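Local coordinates for CoA-binding domain-containing protein (Thermus thermophilus, PDB 1IUK) that probably binds coenzyme A through a Rossmann-like domain, although its cellular role is not established, at residues V61-D66 with L87-A92; K14-L19 with V71-V76. All blocks are in the same frame, centred on the assembly; numbering follows the deposited sequence.

Interaction 1 (V61-D66 with L87-A92)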
loop_
_atom_site.group_PDB
_atom_site.type_symbol
_atom_site.label_atom_id
_atom_site.label_comp_id
_atom_site.label_asym_id
_atom_site.label_seq_id
_atom_site.Cartn_x
_atom_site.Cartn_y
_atom_site.Cartn_z
ATOM N N VAL A 61 -6.632 0.581 -11.658
ATOM C CA VAL A 61 -8.078 0.696 -11.484
ATOM C C VAL A 61 -8.349 1.976 -10.681
ATOM O O VAL A 61 -7.470 2.474 -9.981
ATOM C CB VAL A 61 -8.674 -0.558 -10.759
ATOM C CG1 VAL A 61 -8.491 -1.795 -11.629
ATOM C CG2 VAL A 61 -8.013 -0.770 -9.409
ATOM N N ALA A 62 -9.563 2.511 -10.776
ATOM C CA ALA A 62 -9.880 3.743 -10.074
ATOM C C ALA A 62 -10.167 3.593 -8.588
ATOM O O ALA A 62 -9.851 4.494 -7.811
ATOM C CB ALA A 62 -11.045 4.441 -10.756
ATOM N N SER A 63 -10.750 2.460 -8.187
ATOM C CA SER A 63 -11.101 2.237 -6.786
ATOM C C SER A 63 -10.629 0.910 -6.239
ATOM O O SER A 63 -10.541 -0.076 -6.965
ATOM C CB SER A 63 -12.617 2.305 -6.613
ATOM O OG SER A 63 -13.058 1.404 -5.605
ATOM N N LEU A 64 -10.359 0.887 -4.942
ATOM C CA LEU A 64 -9.905 -0.324 -4.279
ATOM C C LEU A 64 -10.907 -1.447 -4.478
ATOM O O LEU A 64 -10.531 -2.607 -4.588
ATOM C CB LEU A 64 -9.707 -0.066 -2.786
ATOM C CG LEU A 64 -8.501 0.778 -2.365
ATOM C CD1 LEU A 64 -8.529 0.977 -0.861
ATOM C CD2 LEU A 64 -7.198 0.088 -2.802
ATOM N N LEU A 65 -12.184 -1.098 -4.534
ATOM C CA LEU A 65 -13.236 -2.093 -4.703
ATOM C C LEU A 65 -13.244 -2.698 -6.097
ATOM O O LEU A 65 -13.961 -3.661 -6.353
ATOM C CB LEU A 65 -14.601 -1.474 -4.395
ATOM C CG LEU A 65 -14.814 -0.865 -3.001
ATOM C CD1 LEU A 65 -14.260 -1.790 -1.937
ATOM C CD2 LEU A 65 -14.139 0.500 -2.934
ATOM N N ASP A 66 -12.449 -2.138 -7.005
ATOM C CA ASP A 66 -12.372 -2.673 -8.362
ATOM C C ASP A 66 -11.386 -3.846 -8.407
ATOM O O ASP A 66 -11.365 -4.607 -9.369
ATOM C CB ASP A 66 -11.904 -1.601 -9.346
ATOM C CG ASP A 66 -12.995 -0.613 -9.721
ATOM O OD1 ASP A 66 -12.653 0.576 -9.904
ATOM O OD2 ASP A 66 -14.178 -1.018 -9.844
ATOM N N LEU A 87 -11.408 6.162 3.422
ATOM C CA LEU A 87 -11.740 5.252 4.514
ATOM C C LEU A 87 -12.798 4.211 4.192
ATOM O O LEU A 87 -12.618 3.033 4.497
ATOM C CB LEU A 87 -12.151 6.028 5.766
ATOM C CG LEU A 87 -11.415 5.671 7.067
ATOM C CD1 LEU A 87 -12.191 6.205 8.257
ATOM C CD2 LEU A 87 -11.225 4.170 7.190
ATOM N N PRO A 88 -13.929 4.624 3.604
ATOM C CA PRO A 88 -14.981 3.656 3.270
ATOM C C PRO A 88 -14.509 2.505 2.380
ATOM O O PRO A 88 -14.796 1.339 2.663
ATOM C CB PRO A 88 -16.048 4.503 2.581
ATOM C CG PRO A 88 -15.809 5.883 3.072
ATOM C CD PRO A 88 -14.328 6.004 3.277
ATOM N N GLU A 89 -13.799 2.828 1.298
ATOM C CA GLU A 89 -13.306 1.782 0.399
ATOM C C GLU A 89 -12.176 0.962 1.048
ATOM O O GLU A 89 -11.995 -0.217 0.735
ATOM C CB GLU A 89 -12.840 2.396 -0.926
ATOM C CG GLU A 89 -11.628 3.295 -0.820
ATOM C CD GLU A 89 -10.940 3.522 -2.165
ATOM O OE1 GLU A 89 -11.358 2.911 -3.176
ATOM O OE2 GLU A 89 -9.976 4.313 -2.215
ATOM N N VAL A 90 -11.428 1.587 1.952
ATOM C CA VAL A 90 -10.344 0.894 2.648
ATOM C C VAL A 90 -10.957 -0.145 3.588
ATOM O O VAL A 90 -10.610 -1.326 3.545
ATOM C CB VAL A 90 -9.461 1.894 3.465
ATOM C CG1 VAL A 90 -8.558 1.142 4.436
ATOM C CG2 VAL A 90 -8.602 2.733 2.508
ATOM N N LEU A 91 -11.889 0.295 4.425
ATOM C CA LEU A 91 -12.550 -0.611 5.356
ATOM C C LEU A 91 -13.292 -1.725 4.627
ATOM O O LEU A 91 -13.351 -2.849 5.110
ATOM C CB LEU A 91 -13.504 0.178 6.248
ATOM C CG LEU A 91 -12.793 1.123 7.228
ATOM C CD1 LEU A 91 -13.816 2.039 7.874
ATOM C CD2 LEU A 91 -12.043 0.324 8.289
ATOM N N ALA A 92 -13.840 -1.422 3.453
ATOM C CA ALA A 92 -14.570 -2.416 2.667
ATOM C C ALA A 92 -13.655 -3.490 2.087
ATOM O O ALA A 92 -13.992 -4.677 2.074
ATOM C CB ALA A 92 -15.318 -1.732 1.544
HETATM O O HOH W 1 -8.907 4.979 -5.373
#
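Glu89 lays its carboxylate against the side chain of Leu64: CD is 3.7 Å from Leu64 CG and equally near Leu64 CD1, and the two side chains cross at about a right angle. The same carboxylate accepts a direct hydrogen bond from Leu64 N, at Glu89 OE1 (2.9 Å, 155° at the hydrogen); the donor stands 39° out of the carboxylate plane. With chi1 at 66°, CG of Glu89 lies between its own backbone N and carbonyl carbon, and the chain is extended beyond it, which carries the acid across to the 3-10 segment 64-66. The other oxygen, OE2, is hydrogen-bonded to His86 and weakly to a water that also donates to Ala62 O (2.7 Å), so both oxygens have partners and the rotation of the group is restrained. The receiving loop is shaped by an ST turn, in which Ser63 OG accepts from Leu65 N at 2.9 Å. Apolar contacts continue beyond the acid. Leu64 CD1 meets Val90 CG2 at 3.8 Å, the two side chains side by side and pointing the same way, while Leu65 CD1 reaches Ala92 CB at 3.6 Å near the surface. Helix 87-93 thus packs against the loop leading to strand 73-76; Leu64 also touches Val46 of strand 42-46, Leu64 and Val90 both touch Leu74, and Val90 reaches Leu113 of helix 107-115.

Interaction 2 (K14-L19 with V71-V76); sequences KTIAVL and VDILDV
Two first torsions set the polar end of this strand pair: Thr15 holds OG1 between its backbone N and carbonyl carbon (chi1 61°), and Asp72 holds CG beside its own N, anti to the carbonyl carbon (chi1 -67°). The side chains cross at about a right angle. Asp72 OD1 accepts from two successive amides, Lys14 N at 3.0 Å, from above the carboxylate plane, and Thr15 N at 3.1 Å, through the anti lone pair. In return Asp72 N donates to Thr15 OG1 (3.1 Å) and, weakly, to Thr15 O; OG1 is also hydrogen-bonded to Pro70 O. An alanine in place of Asp72 would probably leave the amides of Lys14 and Thr15 without this acceptor and make the entry to strand 15-19 less firmly tied. From here the backbones run parallel, with 25° between the strand directions, and Ile73 N to Thr15 O, Ala17 N to Ile73 O, Asp75 N to Ala17 O and Leu19 N to Asp75 O form the regular ladder. These are neighbouring strands inside the five-stranded parallel sheet, in the order 42-46, 15-19, 73-76, 98-100, 120-122, as expected for a Rossmann-type CoA-binding domain. On the face bearing Ile16, Val18, Ile73 and Asp75, Ile16 and Ile73 lie side by side, Ile16 CG1 at 4.1 Å from Ile73 CB, while Ile16 CG2 packs 3.9 Å from Asp75 CB. The buried acid of Asp75 is satisfied at OD1 by Gln101, and helix 28-38 covers this face through Val32 and Leu36. Ala17 CB, on the other face, touches Leu74 CD1 at 3.7 Å and Val71 CG1 at 3.8 Å; beyond them Leu19 CD2 meets Val76 CG1 at 4.0 Å, and helix 87-93 brings Glu89, Val90 and Leu93 onto this side.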
loop_
_atom_site.group_PDB
_atom_site.type_symbol
_atom_site.label_atom_id
_atom_site.label_comp_id
_atom_site.label_asym_id
_atom_site.label_seq_id
_atom_site.Cartn_x
_atom_site.Cartn_y
_atom_site.Cartn_z
ATOM N N LYS A 14 1.785 -11.636 -0.567
ATOM C CA LYS A 14 1.912 -11.767 -2.005
ATOM C C LYS A 14 1.422 -10.516 -2.732
ATOM O O LYS A 14 2.153 -9.928 -3.524
ATOM C CB LYS A 14 1.101 -12.955 -2.532
ATOM C CG LYS A 14 0.765 -12.803 -4.018
ATOM C CD LYS A 14 -0.101 -13.917 -4.556
ATOM C CE LYS A 14 -0.079 -13.941 -6.080
ATOM N NZ LYS A 14 -1.313 -14.547 -6.653
ATOM N N THR A 15 0.174 -10.126 -2.464
ATOM C CA THR A 15 -0.441 -8.981 -3.135
ATOM C C THR A 15 -0.319 -7.635 -2.413
ATOM O O THR A 15 -0.691 -7.497 -1.238
ATOM C CB THR A 15 -1.925 -9.271 -3.408
ATOM O OG1 THR A 15 -2.595 -9.484 -2.167
ATOM C CG2 THR A 15 -2.073 -10.537 -4.217
ATOM N N ILE A 16 0.216 -6.645 -3.118
ATOM C CA ILE A 16 0.357 -5.314 -2.545
ATOM C C ILE A 16 -0.379 -4.314 -3.435
ATOM O O ILE A 16 -0.005 -4.109 -4.588
ATOM C CB ILE A 16 1.841 -4.880 -2.444
ATOM C CG1 ILE A 16 2.637 -5.898 -1.624
ATOM C CG2 ILE A 16 1.935 -3.487 -1.805
ATOM C CD1 ILE A 16 4.080 -5.495 -1.374
ATOM N N ALA A 17 -1.445 -3.714 -2.915
ATOM C CA ALA A 17 -2.183 -2.720 -3.682
ATOM C C ALA A 17 -1.533 -1.377 -3.362
ATOM O O ALA A 17 -1.273 -1.071 -2.209
ATOM C CB ALA A 17 -3.675 -2.711 -3.273
ATOM N N VAL A 18 -1.257 -0.584 -4.393
ATOM C CA VAL A 18 -0.632 0.719 -4.206
ATOM C C VAL A 18 -1.673 1.810 -4.433
ATOM O O VAL A 18 -2.113 2.056 -5.562
ATOM C CB VAL A 18 0.556 0.910 -5.193
ATOM C CG1 VAL A 18 1.175 2.292 -5.013
ATOM C CG2 VAL A 18 1.604 -0.200 -4.965
ATOM N N LEU A 19 -2.074 2.447 -3.347
ATOM C CA LEU A 19 -3.074 3.490 -3.426
ATOM C C LEU A 19 -2.373 4.798 -3.754
ATOM O O LEU A 19 -1.602 5.326 -2.945
ATOM C CB LEU A 19 -3.822 3.594 -2.095
ATOM C CG LEU A 19 -5.079 4.452 -2.150
ATOM C CD1 LEU A 19 -6.134 3.738 -2.973
ATOM C CD2 LEU A 19 -5.553 4.732 -0.741
ATOM N N VAL A 71 -6.101 -8.390 -0.780
ATOM C CA VAL A 71 -4.904 -7.565 -0.679
ATOM C C VAL A 71 -4.223 -7.807 0.652
ATOM O O VAL A 71 -4.819 -7.620 1.715
ATOM C CB VAL A 71 -5.276 -6.078 -0.812
ATOM C CG1 VAL A 71 -4.110 -5.197 -0.400
ATOM C CG2 VAL A 71 -5.715 -5.795 -2.245
ATOM N N ASP A 72 -2.966 -8.236 0.595
ATOM C CA ASP A 72 -2.198 -8.514 1.804
ATOM C C ASP A 72 -1.668 -7.240 2.417
ATOM O O ASP A 72 -1.657 -7.089 3.633
ATOM C CB ASP A 72 -1.043 -9.468 1.487
ATOM C CG ASP A 72 -1.529 -10.855 1.092
ATOM O OD1 ASP A 72 -1.131 -11.349 0.025
ATOM O OD2 ASP A 72 -2.317 -11.454 1.847
ATOM N N ILE A 73 -1.232 -6.317 1.562
ATOM C CA ILE A 73 -0.698 -5.038 2.016
ATOM C C ILE A 73 -1.239 -3.903 1.162
ATOM O O ILE A 73 -1.222 -3.985 -0.070
ATOM C CB ILE A 73 0.850 -4.988 1.907
ATOM C CG1 ILE A 73 1.463 -6.135 2.720
ATOM C CG2 ILE A 73 1.368 -3.619 2.386
ATOM C CD1 ILE A 73 2.979 -6.151 2.708
ATOM N N LEU A 74 -1.742 -2.859 1.814
ATOM C CA LEU A 74 -2.219 -1.693 1.080
ATOM C C LEU A 74 -1.152 -0.622 1.324
ATOM O O LEU A 74 -1.050 -0.076 2.425
ATOM C CB LEU A 74 -3.585 -1.208 1.594
ATOM C CG LEU A 74 -4.107 0.043 0.865
ATOM C CD1 LEU A 74 -4.457 -0.303 -0.564
ATOM C CD2 LEU A 74 -5.310 0.610 1.593
ATOM N N ASP A 75 -0.325 -0.369 0.307
ATOM C CA ASP A 75 0.749 0.631 0.390
ATOM C C ASP A 75 0.116 1.945 -0.051
ATOM O O ASP A 75 -0.212 2.117 -1.224
ATOM C CB ASP A 75 1.882 0.234 -0.558
ATOM C CG ASP A 75 3.206 0.914 -0.235
ATOM O OD1 ASP A 75 3.376 1.487 0.866
ATOM O OD2 ASP A 75 4.092 0.855 -1.112
ATOM N N VAL A 76 -0.059 2.849 0.908
ATOM C CA VAL A 76 -0.714 4.128 0.685
ATOM C C VAL A 76 0.211 5.314 0.455
ATOM O O VAL A 76 1.014 5.676 1.319
ATOM C CB VAL A 76 -1.656 4.461 1.884
ATOM C CG1 VAL A 76 -2.484 5.707 1.582
ATOM C CG2 VAL A 76 -2.577 3.273 2.166
#

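How the interactions relate
The centres of interactions 1 and 2 are about 12 Å apart, yet their side chains share one apolar layer. Leu64 CD2 of interaction 1 sits 3.6 Å from Leu74 CD1 and 3.8 Å from Leu19 CD1 of interaction 2, bridging the neighbouring strands 15-19 and 73-76, and Val90 CG2 adds a contact with Leu74 CD2 at 4.0 Å. The loop and helix of interaction 1 therefore pack on the sheet face that carries Ala17, Leu19, Leu74 and Val76. Along the chain the four segments alternate, 14-19, 61-66, 71-76 and 87-92, and all belong to the CoA-binding domain.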